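Local coordinates for protein endoglucanase (Ruminococcus champanellensis, PDB 6WQV) that probably hydrolyses the beta-1,4-linked backbones of cellulose and related plant polysaccharides as a broad-specificity family 5 endoglucanase, at residues 160-165 against 187-192; 208-213 against 225-230. All coordinates share one frame; numbering follows the deposited sequence.

Interaction 1 (160-165 against 187-192). Unlike the reference sequence in segment 160-165: Gln164 (reference Glu). With GLC (alpha-D-glucopyranose), chain E.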
loop_
_atom_site.group_PDB
_atom_site.type_symbol
_atom_site.label_atom_id
_atom_site.label_comp_id
_atom_site.label_asym_id
_atom_site.label_seq_id
_atom_site.Cartn_x
_atom_site.Cartn_y
_atom_site.Cartn_z
ATOM N N GLU A 160 -2.821 5.617 -4.947
ATOM C CA GLU A 160 -3.683 4.714 -4.185
ATOM C C GLU A 160 -4.485 5.540 -3.182
ATOM O O GLU A 160 -3.910 6.200 -2.310
ATOM C CB GLU A 160 -2.863 3.640 -3.451
ATOM C CG GLU A 160 -3.750 2.783 -2.575
ATOM C CD GLU A 160 -3.053 1.599 -1.979
ATOM O OE1 GLU A 160 -1.929 1.773 -1.472
ATOM O OE2 GLU A 160 -3.641 0.499 -2.017
ATOM N N GLY A 161 -5.821 5.493 -3.296
ATOM C CA GLY A 161 -6.649 6.505 -2.644
ATOM C C GLY A 161 -6.748 6.399 -1.133
ATOM O O GLY A 161 -6.937 7.415 -0.453
ATOM N N MET A 162 -6.663 5.182 -0.593
ATOM C CA MET A 162 -6.743 4.929 0.837
ATOM C C MET A 162 -5.958 3.654 1.106
ATOM O O MET A 162 -5.619 2.910 0.181
ATOM C CB MET A 162 -8.183 4.704 1.308
ATOM C CG MET A 162 -9.101 5.888 1.130
ATOM S SD MET A 162 -10.758 5.518 1.699
ATOM C CE MET A 162 -11.377 4.532 0.347
ATOM N N ASN A 163 -5.702 3.383 2.383
ATOM C CA ASN A 163 -4.945 2.195 2.765
ATOM C C ASN A 163 -5.843 1.078 3.279
ATOM O O ASN A 163 -6.113 0.118 2.551
ATOM C CB ASN A 163 -3.886 2.556 3.802
ATOM C CG ASN A 163 -3.057 1.368 4.231
ATOM O OD1 ASN A 163 -2.595 0.596 3.395
ATOM N ND2 ASN A 163 -2.888 1.211 5.540
ATOM N N GLN A 164 -6.288 1.187 4.528
ATOM C CA GLN A 164 -7.109 0.161 5.174
ATOM C C GLN A 164 -8.297 0.806 5.873
ATOM O O GLN A 164 -8.429 0.734 7.097
ATOM C CB GLN A 164 -6.282 -0.642 6.174
ATOM C CG GLN A 164 -5.345 -1.616 5.540
ATOM C CD GLN A 164 -4.761 -2.575 6.544
ATOM O OE1 GLN A 164 -4.240 -2.166 7.584
ATOM N NE2 GLN A 164 -4.874 -3.869 6.258
ATOM N N PRO A 165 -9.185 1.452 5.116
ATOM C CA PRO A 165 -10.359 2.075 5.745
ATOM C C PRO A 165 -11.184 1.035 6.490
ATOM O O PRO A 165 -11.451 -0.055 5.978
ATOM C CB PRO A 165 -11.122 2.662 4.553
ATOM C CG PRO A 165 -10.725 1.787 3.392
ATOM C CD PRO A 165 -9.261 1.472 3.648
ATOM N N SER A 187 -18.251 5.006 -1.476
ATOM C CA SER A 187 -18.345 6.438 -1.744
ATOM C C SER A 187 -16.974 7.103 -1.686
ATOM O O SER A 187 -16.644 7.941 -2.534
ATOM C CB SER A 187 -19.288 7.088 -0.729
ATOM O OG SER A 187 -19.395 8.486 -0.928
ATOM N N TYR A 188 -16.170 6.747 -0.682
ATOM C CA TYR A 188 -14.846 7.347 -0.543
ATOM C C TYR A 188 -13.956 7.011 -1.736
ATOM O O TYR A 188 -13.241 7.882 -2.249
ATOM C CB TYR A 188 -14.190 6.874 0.758
ATOM C CG TYR A 188 -14.863 7.311 2.054
ATOM C CD1 TYR A 188 -15.817 8.323 2.083
ATOM C CD2 TYR A 188 -14.530 6.702 3.260
ATOM C CE1 TYR A 188 -16.421 8.715 3.283
ATOM C CE2 TYR A 188 -15.121 7.092 4.462
ATOM C CZ TYR A 188 -16.065 8.097 4.465
ATOM O OH TYR A 188 -16.672 8.489 5.636
ATOM N N ASN A 189 -13.978 5.753 -2.192
ATOM C CA ASN A 189 -13.185 5.400 -3.368
ATOM C C ASN A 189 -13.672 6.155 -4.600
ATOM O O ASN A 189 -12.861 6.589 -5.433
ATOM C CB ASN A 189 -13.223 3.891 -3.621
ATOM C CG ASN A 189 -12.261 3.125 -2.747
ATOM O OD1 ASN A 189 -11.212 3.642 -2.365
ATOM N ND2 ASN A 189 -12.608 1.884 -2.430
ATOM N N GLN A 190 -14.995 6.312 -4.744
ATOM C CA GLN A 190 -15.537 7.047 -5.883
ATOM C C GLN A 190 -15.094 8.505 -5.848
ATOM O O GLN A 190 -14.713 9.077 -6.879
ATOM C CB GLN A 190 -17.062 6.950 -5.898
ATOM C CG GLN A 190 -17.688 7.618 -7.102
ATOM C CD GLN A 190 -17.356 6.900 -8.397
ATOM O OE1 GLN A 190 -17.867 5.811 -8.665
ATOM N NE2 GLN A 190 -16.483 7.503 -9.203
ATOM N N THR A 191 -15.121 9.123 -4.668
ATOM C CA THR A 191 -14.657 10.502 -4.548
ATOM C C THR A 191 -13.198 10.624 -4.957
ATOM O O THR A 191 -12.819 11.546 -5.686
ATOM C CB THR A 191 -14.848 10.983 -3.111
ATOM O OG1 THR A 191 -16.250 11.009 -2.816
ATOM C CG2 THR A 191 -14.264 12.367 -2.916
ATOM N N PHE A 192 -12.354 9.709 -4.473
ATOM C CA PHE A 192 -10.941 9.738 -4.831
ATOM C C PHE A 192 -10.751 9.726 -6.342
ATOM O O PHE A 192 -9.998 10.537 -6.896
ATOM C CB PHE A 192 -10.236 8.547 -4.160
ATOM C CG PHE A 192 -8.948 8.131 -4.827
ATOM C CD1 PHE A 192 -7.835 8.956 -4.814
ATOM C CD2 PHE A 192 -8.854 6.897 -5.449
ATOM C CE1 PHE A 192 -6.646 8.551 -5.430
ATOM C CE2 PHE A 192 -7.681 6.486 -6.062
ATOM C CZ PHE A 192 -6.577 7.315 -6.052
HETATM C C1 GLC E . -1.347 -3.083 7.327
HETATM C C2 GLC E . -0.773 -1.680 7.382
HETATM C C3 GLC E . 0.630 -1.482 7.768
HETATM C C4 GLC E . 0.983 -2.347 8.955
HETATM C C5 GLC E . 0.781 -3.780 8.522
HETATM C C6 GLC E . 1.293 -4.818 9.505
HETATM O O1 GLC E . -1.286 -3.732 6.126
HETATM O O2 GLC E . -1.091 -1.043 6.107
HETATM O O3 GLC E . 0.783 -0.056 8.119
HETATM O O4 GLC E . 2.333 -2.079 9.345
HETATM O O5 GLC E . -0.671 -4.016 8.329
HETATM O O6 GLC E . 0.621 -4.761 10.688
#
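Gly161 sits over one face of the Phe192 ring, its CA in a CH-pi contact there and its N 3.4 Å from Phe192 CZ. Next along the loop, Met162 crosses Tyr188 at about a right angle. Its CE meets Tyr188 CB at 3.7 Å, and its SD stands 5.4 Å from the ring centroid in an oblique Met-aromatic contact. The bend at chi3 (-77°) turns the methyl from the extended chain onto helix 179-197. Other partners set these groups: Tyr188 OH is hydrogen-bonded to Ile126 O, and Trp143, on helix 129-149, meets the Phe192 ring with its own ring and gives NE1 to Gly161 O. On the loop's far end is the sugar. Asn163, with CG anti to its backbone N (chi1 -180°), gives ND2 to glucose O2 at 2.9 Å in a nearly straight bond (165°), while Gln164 OE1 is 3.0 Å from glucose C1. Gln164 replaces a reference glutamate, at the place where family 5 enzymes typically carry their acid/base. Arg75 makes a salt bridge to Glu160 OE1 and a hydrogen bond to Asn163 OD1, so the amide is held from its oxygen side and its nitrogen is left directed at the sugar hydroxyl.

Interaction 2 (208-213 against 225-230); sequences LMVPTY and FVLPTD
Phe225 reaches across to Val210, Pro211 and Thr212 with its ring, which extends from the backbone with CG anti to N (chi1 178°). From CB, which points toward the strand, the chain comes first to Thr212: CG lies 4.0 Å and CD1 3.7 Å from Thr212 CG2, the two side chains crossing at about a right angle. CE1 then approaches Pro211 O at 3.6 Å, the oxygen sitting at the ring edge near its plane. At the tip, CZ touches Val210 CG2 at 4.1 Å, again by the edge. Strand 208-211 is the fifth of the eight parallel strands of the TIM barrel, and 225-230 belongs to the connection that leads, after helix 219-223, to the sixth; this is packing of a loop against the outer surface of the barrel wall. An alanine in place of Phe225 would probably open a gap beside residues 210-212 and leave the Thr212 and Val210 methyls without their aromatic neighbour. Val210 CG2 serves the rest of the loop too, with Leu227 CD1 at 4.2 Å and Pro228 CD at 4.3 Å. Thr212 OG1 takes no part here, being hydrogen-bonded to Ser216 O.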
loop_
_atom_site.group_PDB
_atom_site.type_symbol
_atom_site.label_atom_id
_atom_site.label_comp_id
_atom_site.label_asym_id
_atom_site.label_seq_id
_atom_site.Cartn_x
_atom_site.Cartn_y
_atom_site.Cartn_z
ATOM N N LEU A 208 -4.948 4.003 -11.056
ATOM C CA LEU A 208 -5.260 4.298 -9.669
ATOM C C LEU A 208 -5.608 3.008 -8.938
ATOM O O LEU A 208 -6.186 2.085 -9.516
ATOM C CB LEU A 208 -6.452 5.247 -9.599
ATOM C CG LEU A 208 -6.392 6.513 -10.458
ATOM C CD1 LEU A 208 -7.714 7.270 -10.322
ATOM C CD2 LEU A 208 -5.213 7.374 -10.084
ATOM N N MET A 209 -5.250 2.960 -7.657
ATOM C CA MET A 209 -5.500 1.797 -6.813
ATOM C C MET A 209 -6.496 2.163 -5.720
ATOM O O MET A 209 -6.463 3.275 -5.179
ATOM C CB MET A 209 -4.192 1.285 -6.182
ATOM C CG MET A 209 -3.291 0.493 -7.131
ATOM S SD MET A 209 -1.630 0.201 -6.472
ATOM C CE MET A 209 -2.106 -0.434 -4.894
ATOM N N VAL A 210 -7.397 1.231 -5.418
ATOM C CA VAL A 210 -8.397 1.402 -4.365
ATOM C C VAL A 210 -8.487 0.137 -3.523
ATOM O O VAL A 210 -8.435 -0.981 -4.064
ATOM C CB VAL A 210 -9.786 1.755 -4.928
ATOM C CG1 VAL A 210 -9.809 3.168 -5.492
ATOM C CG2 VAL A 210 -10.228 0.734 -5.987
ATOM N N PRO A 211 -8.651 0.271 -2.205
ATOM C CA PRO A 211 -8.820 -0.921 -1.362
ATOM C C PRO A 211 -10.269 -1.299 -1.140
ATOM O O PRO A 211 -11.158 -0.449 -1.238
ATOM C CB PRO A 211 -8.202 -0.483 -0.032
ATOM C CG PRO A 211 -8.617 0.980 0.035
ATOM C CD PRO A 211 -8.564 1.499 -1.399
ATOM N N THR A 212 -10.509 -2.565 -0.817
ATOM C CA THR A 212 -11.737 -2.965 -0.161
ATOM C C THR A 212 -11.686 -2.519 1.298
ATOM O O THR A 212 -10.691 -1.952 1.773
ATOM C CB THR A 212 -11.833 -4.481 -0.194
ATOM O OG1 THR A 212 -10.629 -4.990 0.393
ATOM C CG2 THR A 212 -11.956 -5.012 -1.622
ATOM N N TYR A 213 -12.769 -2.791 2.027
ATOM C CA TYR A 213 -12.779 -2.635 3.477
ATOM C C TYR A 213 -11.539 -3.308 4.071
ATOM O O TYR A 213 -11.300 -4.494 3.836
ATOM C CB TYR A 213 -14.066 -3.247 4.073
ATOM C CG TYR A 213 -14.100 -3.111 5.580
ATOM C CD1 TYR A 213 -13.371 -3.977 6.378
ATOM C CD2 TYR A 213 -14.801 -2.086 6.203
ATOM C CE1 TYR A 213 -13.341 -3.837 7.748
ATOM C CE2 TYR A 213 -14.778 -1.939 7.580
ATOM C CZ TYR A 213 -14.044 -2.815 8.345
ATOM O OH TYR A 213 -14.021 -2.675 9.714
ATOM N N PHE A 225 -18.305 -4.679 -2.233
ATOM C CA PHE A 225 -17.413 -3.752 -2.907
ATOM C C PHE A 225 -17.950 -3.380 -4.287
ATOM O O PHE A 225 -18.417 -4.233 -5.040
ATOM C CB PHE A 225 -16.027 -4.400 -3.055
ATOM C CG PHE A 225 -15.019 -3.545 -3.782
ATOM C CD1 PHE A 225 -14.306 -2.568 -3.114
ATOM C CD2 PHE A 225 -14.772 -3.738 -5.135
ATOM C CE1 PHE A 225 -13.385 -1.783 -3.780
ATOM C CE2 PHE A 225 -13.852 -2.955 -5.801
ATOM C CZ PHE A 225 -13.164 -1.975 -5.125
ATOM N N VAL A 226 -17.860 -2.090 -4.615
ATOM C CA VAL A 226 -18.215 -1.564 -5.931
ATOM C C VAL A 226 -16.992 -0.832 -6.480
ATOM O O VAL A 226 -16.508 0.122 -5.863
ATOM C CB VAL A 226 -19.417 -0.607 -5.845
ATOM C CG1 VAL A 226 -19.690 0.051 -7.196
ATOM C CG2 VAL A 226 -20.667 -1.328 -5.354
ATOM N N LEU A 227 -16.495 -1.268 -7.631
ATOM C CA LEU A 227 -15.396 -0.537 -8.258
ATOM C C LEU A 227 -15.910 0.823 -8.716
ATOM O O LEU A 227 -16.978 0.893 -9.341
ATOM C CB LEU A 227 -14.857 -1.317 -9.452
ATOM C CG LEU A 227 -13.484 -0.907 -9.989
ATOM C CD1 LEU A 227 -12.374 -1.248 -9.019
ATOM C CD2 LEU A 227 -13.269 -1.564 -11.356
ATOM N N PRO A 228 -15.198 1.917 -8.428
ATOM C CA PRO A 228 -15.677 3.238 -8.860
ATOM C C PRO A 228 -15.928 3.302 -10.359
ATOM O O PRO A 228 -15.256 2.638 -11.154
ATOM C CB PRO A 228 -14.534 4.182 -8.465
ATOM C CG PRO A 228 -13.839 3.506 -7.379
ATOM C CD PRO A 228 -13.981 2.019 -7.606
ATOM N N THR A 229 -16.916 4.108 -10.738
ATOM C CA THR A 229 -17.092 4.490 -12.132
ATOM C C THR A 229 -15.990 5.469 -12.513
ATOM O O THR A 229 -15.671 6.391 -11.759
ATOM C CB THR A 229 -18.459 5.149 -12.303
ATOM O OG1 THR A 229 -19.488 4.210 -11.967
ATOM C CG2 THR A 229 -18.689 5.633 -13.737
ATOM N N ASP A 230 -15.385 5.249 -13.677
ATOM C CA ASP A 230 -14.241 6.027 -14.126
ATOM C C ASP A 230 -14.590 6.750 -15.419
ATOM O O ASP A 230 -15.563 6.426 -16.103
ATOM C CB ASP A 230 -13.003 5.119 -14.312
ATOM C CG ASP A 230 -11.669 5.853 -14.116
ATOM O OD1 ASP A 230 -11.632 7.104 -14.062
ATOM O OD2 ASP A 230 -10.635 5.156 -14.011
#

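In the fold
Interactions 1 and 2 follow one another along the chain, with centres about 7 Å apart, and meet where neighbouring barrel strands run side by side. Gly161 N lies 3.0 Å from Met209 O, a probable hydrogen bond joining the residue just after strand 157-160 to strand 208-211. A second probable bond, Gln190 OE1 to Thr229 N at 2.8 Å, ties helix 179-197 to the loop 225-230, and Asn189 ND2 binds Pro211 O. Closer to the glycan pocket, Asn163 O packs on Pro211 CB at 3.4 Å. Interaction 1 reaches the bound glucose directly, whereas in interaction 2 the side chain of Pro211 comes within about 9 Å of it, nearest atom to nearest atom, standing behind the sugar-binding loop.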